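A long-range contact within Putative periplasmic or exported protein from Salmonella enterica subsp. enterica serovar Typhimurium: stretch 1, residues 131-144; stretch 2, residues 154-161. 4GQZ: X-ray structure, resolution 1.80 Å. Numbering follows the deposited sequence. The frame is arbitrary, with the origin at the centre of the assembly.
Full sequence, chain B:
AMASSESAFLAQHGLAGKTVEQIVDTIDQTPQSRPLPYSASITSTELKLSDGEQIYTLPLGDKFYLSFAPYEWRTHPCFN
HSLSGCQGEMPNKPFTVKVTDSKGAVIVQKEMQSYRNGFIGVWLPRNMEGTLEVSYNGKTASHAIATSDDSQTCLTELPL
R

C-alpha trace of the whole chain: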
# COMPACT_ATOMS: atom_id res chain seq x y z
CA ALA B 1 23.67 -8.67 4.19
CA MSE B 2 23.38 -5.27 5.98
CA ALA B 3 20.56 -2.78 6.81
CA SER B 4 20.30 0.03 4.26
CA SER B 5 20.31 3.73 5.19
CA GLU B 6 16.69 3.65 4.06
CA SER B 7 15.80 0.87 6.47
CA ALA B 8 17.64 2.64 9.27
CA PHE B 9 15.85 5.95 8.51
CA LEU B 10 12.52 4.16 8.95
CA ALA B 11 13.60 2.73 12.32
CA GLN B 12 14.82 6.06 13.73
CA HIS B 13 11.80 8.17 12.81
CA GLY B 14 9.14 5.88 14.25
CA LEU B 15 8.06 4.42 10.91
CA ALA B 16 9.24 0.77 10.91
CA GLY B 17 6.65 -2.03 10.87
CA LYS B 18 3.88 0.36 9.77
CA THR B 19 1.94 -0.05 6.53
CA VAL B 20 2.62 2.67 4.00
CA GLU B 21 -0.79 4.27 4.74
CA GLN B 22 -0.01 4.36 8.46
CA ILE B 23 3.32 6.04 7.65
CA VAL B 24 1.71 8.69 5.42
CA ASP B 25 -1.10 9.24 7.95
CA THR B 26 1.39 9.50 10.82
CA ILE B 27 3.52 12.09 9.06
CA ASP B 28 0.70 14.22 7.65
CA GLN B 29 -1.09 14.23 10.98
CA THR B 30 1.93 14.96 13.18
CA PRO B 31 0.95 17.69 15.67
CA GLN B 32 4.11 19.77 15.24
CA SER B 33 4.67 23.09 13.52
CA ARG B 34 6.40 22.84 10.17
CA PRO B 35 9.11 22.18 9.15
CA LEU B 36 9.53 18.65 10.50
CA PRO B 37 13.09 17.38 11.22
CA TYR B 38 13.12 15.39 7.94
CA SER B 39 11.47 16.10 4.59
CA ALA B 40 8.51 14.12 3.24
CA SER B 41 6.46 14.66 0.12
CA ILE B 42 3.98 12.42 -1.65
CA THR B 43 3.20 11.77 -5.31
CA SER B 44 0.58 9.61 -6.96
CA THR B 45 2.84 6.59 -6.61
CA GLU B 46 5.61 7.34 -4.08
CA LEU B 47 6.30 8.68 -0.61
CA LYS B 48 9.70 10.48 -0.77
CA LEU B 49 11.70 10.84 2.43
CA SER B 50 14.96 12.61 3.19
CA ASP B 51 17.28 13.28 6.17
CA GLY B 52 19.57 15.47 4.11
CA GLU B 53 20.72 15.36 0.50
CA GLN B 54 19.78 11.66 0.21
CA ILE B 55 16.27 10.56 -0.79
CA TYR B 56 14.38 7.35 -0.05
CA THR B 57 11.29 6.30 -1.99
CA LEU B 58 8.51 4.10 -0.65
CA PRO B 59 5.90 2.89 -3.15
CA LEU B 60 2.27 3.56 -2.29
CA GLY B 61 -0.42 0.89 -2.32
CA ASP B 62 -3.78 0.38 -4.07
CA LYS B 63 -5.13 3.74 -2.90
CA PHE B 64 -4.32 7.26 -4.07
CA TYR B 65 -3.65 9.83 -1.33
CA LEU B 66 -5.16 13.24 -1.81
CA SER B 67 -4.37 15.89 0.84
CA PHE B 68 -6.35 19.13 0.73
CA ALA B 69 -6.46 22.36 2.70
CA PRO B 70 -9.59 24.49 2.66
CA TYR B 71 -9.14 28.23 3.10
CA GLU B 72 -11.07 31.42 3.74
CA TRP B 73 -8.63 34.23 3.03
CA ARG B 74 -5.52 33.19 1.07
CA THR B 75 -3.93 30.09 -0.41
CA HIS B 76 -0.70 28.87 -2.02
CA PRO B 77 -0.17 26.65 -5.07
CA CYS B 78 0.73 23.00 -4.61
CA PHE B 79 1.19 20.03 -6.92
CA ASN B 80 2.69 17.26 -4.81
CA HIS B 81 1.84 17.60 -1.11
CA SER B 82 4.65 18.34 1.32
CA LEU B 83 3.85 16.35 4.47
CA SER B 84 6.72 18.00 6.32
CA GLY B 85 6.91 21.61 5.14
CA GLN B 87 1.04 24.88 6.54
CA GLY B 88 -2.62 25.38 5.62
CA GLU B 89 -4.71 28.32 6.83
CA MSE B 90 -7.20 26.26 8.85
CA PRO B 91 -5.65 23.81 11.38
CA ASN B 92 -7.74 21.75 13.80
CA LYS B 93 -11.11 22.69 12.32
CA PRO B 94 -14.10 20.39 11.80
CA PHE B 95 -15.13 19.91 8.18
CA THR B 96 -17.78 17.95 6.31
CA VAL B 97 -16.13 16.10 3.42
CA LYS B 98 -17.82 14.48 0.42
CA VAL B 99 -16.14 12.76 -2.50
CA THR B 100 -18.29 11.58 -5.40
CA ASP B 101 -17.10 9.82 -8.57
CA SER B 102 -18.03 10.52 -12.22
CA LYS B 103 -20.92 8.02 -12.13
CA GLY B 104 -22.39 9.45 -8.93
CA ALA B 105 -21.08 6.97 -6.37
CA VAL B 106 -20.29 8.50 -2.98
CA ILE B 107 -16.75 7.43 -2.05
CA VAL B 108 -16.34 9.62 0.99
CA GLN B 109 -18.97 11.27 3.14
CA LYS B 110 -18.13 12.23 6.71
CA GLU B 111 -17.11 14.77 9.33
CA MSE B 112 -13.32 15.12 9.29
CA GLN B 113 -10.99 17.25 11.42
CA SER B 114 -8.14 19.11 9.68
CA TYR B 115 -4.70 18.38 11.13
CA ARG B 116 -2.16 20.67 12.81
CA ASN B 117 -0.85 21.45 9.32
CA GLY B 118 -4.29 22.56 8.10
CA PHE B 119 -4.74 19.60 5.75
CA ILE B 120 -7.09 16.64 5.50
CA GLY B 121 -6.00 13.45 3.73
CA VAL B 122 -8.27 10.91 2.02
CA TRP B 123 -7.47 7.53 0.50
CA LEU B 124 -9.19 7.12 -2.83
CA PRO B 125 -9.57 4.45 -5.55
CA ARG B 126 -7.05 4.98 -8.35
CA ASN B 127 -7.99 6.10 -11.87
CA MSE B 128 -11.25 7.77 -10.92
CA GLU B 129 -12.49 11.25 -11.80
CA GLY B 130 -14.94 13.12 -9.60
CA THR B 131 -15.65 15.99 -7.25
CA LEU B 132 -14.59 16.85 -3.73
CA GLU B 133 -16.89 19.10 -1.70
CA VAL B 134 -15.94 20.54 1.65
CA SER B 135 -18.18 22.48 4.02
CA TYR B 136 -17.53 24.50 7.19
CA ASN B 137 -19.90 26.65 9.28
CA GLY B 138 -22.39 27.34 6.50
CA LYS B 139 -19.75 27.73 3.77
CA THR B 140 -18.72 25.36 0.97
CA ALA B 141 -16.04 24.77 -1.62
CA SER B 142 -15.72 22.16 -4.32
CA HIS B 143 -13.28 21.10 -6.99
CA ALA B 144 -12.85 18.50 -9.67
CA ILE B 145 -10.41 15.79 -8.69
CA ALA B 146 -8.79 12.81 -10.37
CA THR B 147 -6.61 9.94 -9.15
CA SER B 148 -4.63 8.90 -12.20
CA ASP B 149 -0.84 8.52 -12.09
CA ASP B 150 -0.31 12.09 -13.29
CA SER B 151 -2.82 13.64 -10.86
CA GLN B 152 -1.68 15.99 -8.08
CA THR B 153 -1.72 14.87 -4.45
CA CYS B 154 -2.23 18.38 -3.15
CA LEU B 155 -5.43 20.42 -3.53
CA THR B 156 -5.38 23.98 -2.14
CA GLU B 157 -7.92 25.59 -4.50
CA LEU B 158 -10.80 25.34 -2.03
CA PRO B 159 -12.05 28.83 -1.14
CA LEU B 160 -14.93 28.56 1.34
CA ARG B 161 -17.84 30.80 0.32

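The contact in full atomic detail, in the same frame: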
# COMPACT_ATOMS: atom_id res chain seq x y z
N THR B 131 -15.54 14.68 -7.88
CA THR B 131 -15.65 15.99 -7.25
C THR B 131 -15.46 15.83 -5.76
O THR B 131 -15.97 14.90 -5.16
CB THR B 131 -17.03 16.63 -7.51
OG1 THR B 131 -17.24 16.77 -8.92
CG2 THR B 131 -17.13 18.02 -6.86
N LEU B 132 -14.70 16.75 -5.18
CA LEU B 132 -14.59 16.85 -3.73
C LEU B 132 -15.37 18.08 -3.29
O LEU B 132 -15.20 19.16 -3.88
CB LEU B 132 -13.12 17.00 -3.31
CG LEU B 132 -12.93 17.54 -1.88
CD1 LEU B 132 -13.36 16.52 -0.86
CD2 LEU B 132 -11.50 17.98 -1.61
N GLU B 133 -16.23 17.94 -2.29
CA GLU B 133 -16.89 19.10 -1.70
C GLU B 133 -16.55 19.15 -0.24
O GLU B 133 -16.51 18.11 0.43
CB GLU B 133 -18.41 19.06 -1.88
CG GLU B 133 -19.10 20.31 -1.30
CD GLU B 133 -20.62 20.25 -1.36
OE1 GLU B 133 -21.15 19.22 -1.82
OE2 GLU B 133 -21.27 21.24 -0.95
N VAL B 134 -16.27 20.35 0.26
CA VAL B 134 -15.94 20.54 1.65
C VAL B 134 -16.89 21.61 2.19
O VAL B 134 -17.27 22.53 1.47
CB VAL B 134 -14.47 20.98 1.82
CG1 VAL B 134 -14.14 21.25 3.28
CG2 VAL B 134 -13.55 19.91 1.27
N SER B 135 -17.31 21.46 3.45
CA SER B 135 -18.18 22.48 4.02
C SER B 135 -17.80 22.77 5.46
O SER B 135 -17.38 21.87 6.20
CB SER B 135 -19.66 22.10 3.87
OG SER B 135 -20.08 21.26 4.92
N TYR B 136 -17.92 24.04 5.85
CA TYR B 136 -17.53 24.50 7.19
C TYR B 136 -18.40 25.68 7.58
O TYR B 136 -18.45 26.66 6.84
CB TYR B 136 -16.06 24.94 7.17
CG TYR B 136 -15.61 25.66 8.42
CD1 TYR B 136 -15.39 24.96 9.60
CD2 TYR B 136 -15.39 27.04 8.41
CE1 TYR B 136 -14.97 25.61 10.75
CE2 TYR B 136 -14.97 27.70 9.56
CZ TYR B 136 -14.76 26.98 10.72
OH TYR B 136 -14.34 27.63 11.86
N ASN B 137 -19.10 25.56 8.71
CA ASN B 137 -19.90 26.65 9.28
C ASN B 137 -20.72 27.44 8.24
O ASN B 137 -20.61 28.66 8.11
CB ASN B 137 -19.00 27.56 10.15
CG ASN B 137 -19.77 28.69 10.84
OD1 ASN B 137 -20.57 28.45 11.75
ND2 ASN B 137 -19.52 29.92 10.41
N GLY B 138 -21.51 26.71 7.47
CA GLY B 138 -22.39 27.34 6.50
C GLY B 138 -21.77 27.60 5.14
O GLY B 138 -22.48 27.99 4.21
N LYS B 139 -20.46 27.38 5.01
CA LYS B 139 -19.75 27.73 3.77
C LYS B 139 -19.25 26.48 3.07
O LYS B 139 -18.94 25.50 3.73
CB LYS B 139 -18.55 28.63 4.09
CG LYS B 139 -18.88 29.93 4.80
CD LYS B 139 -17.60 30.74 5.05
CE LYS B 139 -17.51 31.25 6.50
NZ LYS B 139 -18.64 32.13 6.88
N THR B 140 -19.14 26.53 1.74
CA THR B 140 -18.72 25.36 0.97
C THR B 140 -17.67 25.69 -0.07
O THR B 140 -17.54 26.84 -0.51
CB THR B 140 -19.88 24.68 0.20
OG1 THR B 140 -20.42 25.61 -0.75
CG2 THR B 140 -20.98 24.22 1.14
N ALA B 141 -16.93 24.66 -0.47
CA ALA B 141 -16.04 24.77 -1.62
C ALA B 141 -16.08 23.43 -2.33
O ALA B 141 -16.30 22.39 -1.71
CB ALA B 141 -14.61 25.10 -1.18
N SER B 142 -15.85 23.44 -3.63
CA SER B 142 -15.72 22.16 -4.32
C SER B 142 -14.76 22.26 -5.49
O SER B 142 -14.45 23.35 -5.99
CB SER B 142 -17.08 21.62 -4.76
OG SER B 142 -17.62 22.38 -5.81
N HIS B 143 -14.27 21.12 -5.93
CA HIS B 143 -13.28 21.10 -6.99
C HIS B 143 -13.24 19.75 -7.65
O HIS B 143 -13.46 18.73 -7.00
CB HIS B 143 -11.91 21.40 -6.38
CG HIS B 143 -10.92 21.96 -7.36
ND1 HIS B 143 -10.28 21.19 -8.30
CD2 HIS B 143 -10.45 23.22 -7.53
CE1 HIS B 143 -9.46 21.94 -9.01
NE2 HIS B 143 -9.54 23.18 -8.56
N ALA B 144 -12.98 19.74 -8.95
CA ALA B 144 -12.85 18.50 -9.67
C ALA B 144 -11.58 17.83 -9.18
O ALA B 144 -10.60 18.51 -8.87
CB ALA B 144 -12.75 18.80 -11.17
N CYS B 154 -1.96 17.23 -3.98
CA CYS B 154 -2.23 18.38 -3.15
C CYS B 154 -3.29 19.26 -3.79
O CYS B 154 -3.17 19.64 -4.96
CB CYS B 154 -0.94 19.18 -2.94
SG CYS B 154 -1.07 20.41 -1.65
N LEU B 155 -4.34 19.57 -3.04
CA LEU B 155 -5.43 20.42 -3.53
C LEU B 155 -5.60 21.60 -2.56
O LEU B 155 -6.04 21.41 -1.42
CB LEU B 155 -6.72 19.61 -3.63
CG LEU B 155 -7.99 20.39 -3.98
CD1 LEU B 155 -7.80 21.15 -5.29
CD2 LEU B 155 -9.19 19.47 -4.06
N THR B 156 -5.25 22.81 -3.00
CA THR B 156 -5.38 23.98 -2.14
C THR B 156 -6.41 24.97 -2.67
O THR B 156 -6.72 25.96 -2.01
CB THR B 156 -4.03 24.71 -1.96
OG1 THR B 156 -3.45 24.96 -3.24
CG2 THR B 156 -3.05 23.86 -1.14
N GLU B 157 -6.94 24.69 -3.86
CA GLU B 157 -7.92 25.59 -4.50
C GLU B 157 -9.32 25.37 -3.96
O GLU B 157 -10.23 25.01 -4.70
CB GLU B 157 -7.92 25.39 -6.03
CG GLU B 157 -6.62 25.85 -6.72
CD GLU B 157 -6.54 25.43 -8.20
OE1 GLU B 157 -5.47 25.66 -8.82
OE2 GLU B 157 -7.52 24.87 -8.75
N LEU B 158 -9.50 25.59 -2.66
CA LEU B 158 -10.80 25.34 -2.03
C LEU B 158 -11.25 26.53 -1.21
O LEU B 158 -11.33 26.44 0.01
CB LEU B 158 -10.74 24.11 -1.12
CG LEU B 158 -10.68 22.73 -1.78
CD1 LEU B 158 -10.40 21.65 -0.73
CD2 LEU B 158 -11.97 22.44 -2.52
N PRO B 159 -11.58 27.65 -1.88
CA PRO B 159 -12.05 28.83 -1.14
C PRO B 159 -13.49 28.68 -0.61
O PRO B 159 -14.44 28.58 -1.39
CB PRO B 159 -11.96 29.94 -2.17
CG PRO B 159 -12.19 29.24 -3.49
CD PRO B 159 -11.54 27.89 -3.34
N LEU B 160 -13.63 28.66 0.71
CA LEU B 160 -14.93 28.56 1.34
C LEU B 160 -15.76 29.81 1.10
O LEU B 160 -15.35 30.90 1.51
CB LEU B 160 -14.77 28.38 2.85
CG LEU B 160 -14.74 27.00 3.52
CD1 LEU B 160 -14.95 25.83 2.56
CD2 LEU B 160 -13.49 26.82 4.35
N ARG B 161 -16.92 29.67 0.48
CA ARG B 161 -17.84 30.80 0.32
C ARG B 161 -19.23 30.38 0.76
O ARG B 161 -20.04 31.21 1.20
CB ARG B 161 -17.87 31.30 -1.13
CG ARG B 161 -16.53 31.67 -1.76
CD ARG B 161 -15.80 32.75 -0.96
NE ARG B 161 -14.55 33.19 -1.59
CZ ARG B 161 -13.33 33.02 -1.07
NH1 ARG B 161 -13.18 32.39 0.09
NH2 ARG B 161 -12.26 33.46 -1.73
OXT ARG B 161 -19.59 29.20 0.70
O HOH W 1 -16.49 28.12 -2.91
O HOH W 2 -12.76 25.71 -5.97

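Stretch 1 is a beta hairpin. Its strands, 131-136 and 139-144, are joined by a type I' turn from Tyr136 to Lys139. Backbone hydrogen bonds pair Leu132 with His143, Val134 with Ala141 and Tyr136 with Lys139, each in both directions. These bonds use the N and O of Ala141 and His143, but the alternate residue Thr140 turns its N and O to stretch 2.

There the C-terminal residue takes up both groups. Thr140 N donates to Arg161 OXT at 2.9 Å, and Arg161 N donates to Thr140 O at 3.1 Å. Both bonds are nearly straight, at 166° and 173°. The terminal carboxylate thus serves as the acceptor for a strand backbone amide. Thr140 O also accepts from water 1 at 2.9 Å. The same water donates to Pro159 O at 2.6 Å, so it links two carbonyls that cannot bond each other. Water 2 does the same further along, donating to Ser142 O and to Glu157 O, each at 2.9 Å.

His143 has both ring nitrogens satisfied. NE2 donates to Glu157 OE2 at 2.6 Å, a short bond with a bent angle of 143°. ND1 donates to Ala144 O at 2.8 Å within its own stretch. Glu157 OE2 lies at the ring edge, near its plane. Leu155 CD1 sits over one face, 3.9 Å from the centroid of the His143 ring, in a CH-pi contact.

The remaining contact is largely apolar. Leu132 CD2 meets Leu155 CD2 at 3.7 Å and Leu158 CD1 at 3.9 Å. Ala141 CB lies 4.0 Å from Leu158 CD2 and 3.8 Å from Leu160 CD1, so its small side chain touches both leucines. Arg161 points its CA-to-CB bond away from the hairpin. Its NH1 donates to Leu160 O at 3.0 Å.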